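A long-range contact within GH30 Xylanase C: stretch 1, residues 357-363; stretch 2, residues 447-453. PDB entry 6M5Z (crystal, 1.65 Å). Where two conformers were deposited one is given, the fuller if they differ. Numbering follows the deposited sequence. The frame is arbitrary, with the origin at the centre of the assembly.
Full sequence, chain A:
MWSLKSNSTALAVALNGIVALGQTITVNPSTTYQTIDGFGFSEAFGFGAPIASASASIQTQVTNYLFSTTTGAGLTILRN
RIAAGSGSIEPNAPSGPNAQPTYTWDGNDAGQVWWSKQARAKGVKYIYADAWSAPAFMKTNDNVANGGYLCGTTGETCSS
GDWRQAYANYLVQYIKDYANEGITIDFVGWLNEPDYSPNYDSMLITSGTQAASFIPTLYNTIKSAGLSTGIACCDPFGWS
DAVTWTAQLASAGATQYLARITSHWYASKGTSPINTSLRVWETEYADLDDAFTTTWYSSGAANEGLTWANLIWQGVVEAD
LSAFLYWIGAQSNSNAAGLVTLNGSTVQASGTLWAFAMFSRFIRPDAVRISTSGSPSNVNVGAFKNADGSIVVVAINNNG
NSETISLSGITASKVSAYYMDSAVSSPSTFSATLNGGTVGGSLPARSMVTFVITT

Stretch 1 (357-363) AMFSRFI
Stretch 2 447-453: SMVTFVI

A helical segment (stretch 1, helical over Ala 357 to Ser 360 and beginning earlier in the chain) and the residues after it pack on one face of a β-strand (stretch 2, extended throughout, phi from -129° at Ser 447 to -99° at Phe 451, psi from 106° at Val 452 to 167° at Ser 447), burying 337 Å² in total. Within stretch 1, Arg 361 N bonds to Ala 357 O (3.0 Å) and Ile 363 N to Phe 359 O (2.8 Å); psi turns to 102° at Ile 363. The two chains advance in the same sense: Met 358 CA lies 6.3 Å from Thr 450 CA, and Phe 362 CA 7.2 Å from Val 452 CA. Strand alternation sends Met 448, Thr 450 and Val 452 toward stretch 1, while Val 449 and Phe 451 point away.

Ser 447 (chi1 p) makes no contact with stretch 1. Met 448, fully extended (t, t, t), reaches across to stretch 1: its SD sits 3.4 Å from Met 358 CB, and its CE lies over one face of the Phe 359 ring, 3.7 Å from the centroid and 22° off the normal, a CH-pi contact. Phe 359 (chi1 m, chi2 87°) starts away from the strand, but its ring comes back within reach, with CE1 3.4 Å from Met 448 CE. Val 449 (t) offers mainly backbone, its C 4.1 Å from Met 358 CE.

Thr 450 (m) supplies the sole hydrogen bond between the stretches: OG1 donates to Met 358 O at 2.8 Å, satisfying a carbonyl whose i+4 amide, Phe 362 N, instead meets Phe 359 O at 3.3 Å. Met 358, coiled (m, m, m), also brings CE to 3.4 Å from Thr 450 OG1. The methyl of Thr 450 serves the apolar side, CG2 lying 3.5 Å from CD2 of Phe 362 (m, chi2 -59°). Phe 451 (m) is turned away; Val 452 (t) then extends the apolar contact, its CG2 3.7 Å from Phe 362 CD1. Ile 453 (m, t) lies beyond reach.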

# COMPACT_ATOMS: atom_id res chain seq x y z
N ALA A 357 -12.05 4.58 0.58
CA ALA A 357 -13.21 3.82 1.06
C ALA A 357 -14.03 3.30 -0.13
O ALA A 357 -14.53 2.17 -0.04
CB ALA A 357 -14.08 4.69 1.94
N MET A 358 -14.24 4.14 -1.14
CA MET A 358 -15.14 3.80 -2.29
C MET A 358 -14.58 2.61 -3.07
O MET A 358 -15.39 1.91 -3.74
CB MET A 358 -15.37 5.01 -3.21
CG MET A 358 -16.17 6.12 -2.51
SD MET A 358 -17.86 5.63 -2.05
CE MET A 358 -18.55 5.49 -3.69
N PHE A 359 -13.28 2.29 -2.91
CA PHE A 359 -12.66 1.07 -3.48
C PHE A 359 -12.61 -0.03 -2.41
O PHE A 359 -13.24 -1.11 -2.62
CB PHE A 359 -11.23 1.30 -3.98
CG PHE A 359 -11.14 2.13 -5.23
CD1 PHE A 359 -11.09 3.52 -5.13
CD2 PHE A 359 -11.03 1.53 -6.48
CE1 PHE A 359 -10.95 4.29 -6.28
CE2 PHE A 359 -10.96 2.31 -7.62
CZ PHE A 359 -10.92 3.68 -7.52
N SER A 360 -11.98 0.28 -1.29
CA SER A 360 -11.53 -0.75 -0.30
C SER A 360 -12.69 -1.38 0.49
O SER A 360 -12.60 -2.56 0.87
CB SER A 360 -10.42 -0.22 0.59
OG SER A 360 -9.82 -1.30 1.29
N ARG A 361 -13.76 -0.63 0.76
CA ARG A 361 -14.90 -1.20 1.54
C ARG A 361 -15.46 -2.40 0.79
O ARG A 361 -15.91 -3.36 1.44
CB ARG A 361 -16.08 -0.23 1.64
CG ARG A 361 -15.91 0.90 2.63
CD ARG A 361 -17.21 1.67 2.75
NE ARG A 361 -17.07 2.78 3.65
CZ ARG A 361 -18.04 3.56 4.08
NH1 ARG A 361 -17.72 4.60 4.84
NH2 ARG A 361 -19.29 3.32 3.73
N PHE A 362 -15.47 -2.29 -0.54
CA PHE A 362 -16.27 -3.15 -1.43
C PHE A 362 -15.40 -4.14 -2.21
O PHE A 362 -15.90 -5.26 -2.46
CB PHE A 362 -17.03 -2.23 -2.38
CG PHE A 362 -17.81 -1.16 -1.66
CD1 PHE A 362 -18.79 -1.50 -0.74
CD2 PHE A 362 -17.47 0.18 -1.82
CE1 PHE A 362 -19.48 -0.52 -0.04
CE2 PHE A 362 -18.21 1.16 -1.19
CZ PHE A 362 -19.19 0.81 -0.28
N ILE A 363 -14.19 -3.76 -2.61
CA ILE A 363 -13.23 -4.66 -3.33
C ILE A 363 -12.33 -5.31 -2.27
O ILE A 363 -11.41 -4.67 -1.78
CB ILE A 363 -12.45 -3.90 -4.40
CG1 ILE A 363 -13.38 -3.04 -5.27
CG2 ILE A 363 -11.62 -4.86 -5.23
CD1 ILE A 363 -12.68 -2.00 -6.08
N SER A 447 -18.08 13.08 -9.07
CA SER A 447 -18.44 12.10 -8.03
C SER A 447 -17.76 10.76 -8.30
O SER A 447 -17.25 10.50 -9.40
CB SER A 447 -19.94 11.89 -7.94
OG SER A 447 -20.42 11.11 -9.04
N MET A 448 -17.80 9.91 -7.29
CA MET A 448 -17.56 8.47 -7.46
C MET A 448 -18.81 7.73 -6.99
O MET A 448 -19.32 8.04 -5.91
CB MET A 448 -16.35 8.00 -6.66
CG MET A 448 -15.99 6.57 -6.96
SD MET A 448 -14.34 6.14 -6.30
CE MET A 448 -14.37 4.38 -6.68
N VAL A 449 -19.22 6.75 -7.77
CA VAL A 449 -20.32 5.83 -7.41
C VAL A 449 -19.75 4.41 -7.41
O VAL A 449 -19.09 4.06 -8.38
CB VAL A 449 -21.49 5.95 -8.40
CG1 VAL A 449 -22.57 4.91 -8.08
CG2 VAL A 449 -22.07 7.37 -8.38
N THR A 450 -20.01 3.65 -6.36
CA THR A 450 -19.70 2.21 -6.34
C THR A 450 -20.98 1.39 -6.28
O THR A 450 -21.78 1.59 -5.37
CB THR A 450 -18.77 1.91 -5.17
OG1 THR A 450 -17.57 2.65 -5.38
CG2 THR A 450 -18.52 0.42 -5.13
N PHE A 451 -21.18 0.52 -7.25
CA PHE A 451 -22.32 -0.43 -7.32
C PHE A 451 -21.81 -1.79 -6.82
O PHE A 451 -20.83 -2.27 -7.38
CB PHE A 451 -22.79 -0.59 -8.78
CG PHE A 451 -23.23 0.68 -9.47
CD1 PHE A 451 -22.31 1.47 -10.15
CD2 PHE A 451 -24.56 1.10 -9.44
CE1 PHE A 451 -22.70 2.65 -10.76
CE2 PHE A 451 -24.95 2.28 -10.08
CZ PHE A 451 -24.01 3.07 -10.71
N VAL A 452 -22.48 -2.37 -5.84
CA VAL A 452 -22.21 -3.75 -5.38
C VAL A 452 -23.37 -4.61 -5.87
O VAL A 452 -24.49 -4.51 -5.31
CB VAL A 452 -22.06 -3.81 -3.86
CG1 VAL A 452 -21.75 -5.21 -3.37
CG2 VAL A 452 -21.07 -2.78 -3.35
N ILE A 453 -23.10 -5.42 -6.88
CA ILE A 453 -24.17 -6.12 -7.63
C ILE A 453 -24.17 -7.58 -7.24
O ILE A 453 -23.08 -8.21 -7.25
CB ILE A 453 -23.97 -5.91 -9.12
CG1 ILE A 453 -24.08 -4.41 -9.42
CG2 ILE A 453 -24.96 -6.76 -9.93
CD1 ILE A 453 -23.50 -4.02 -10.73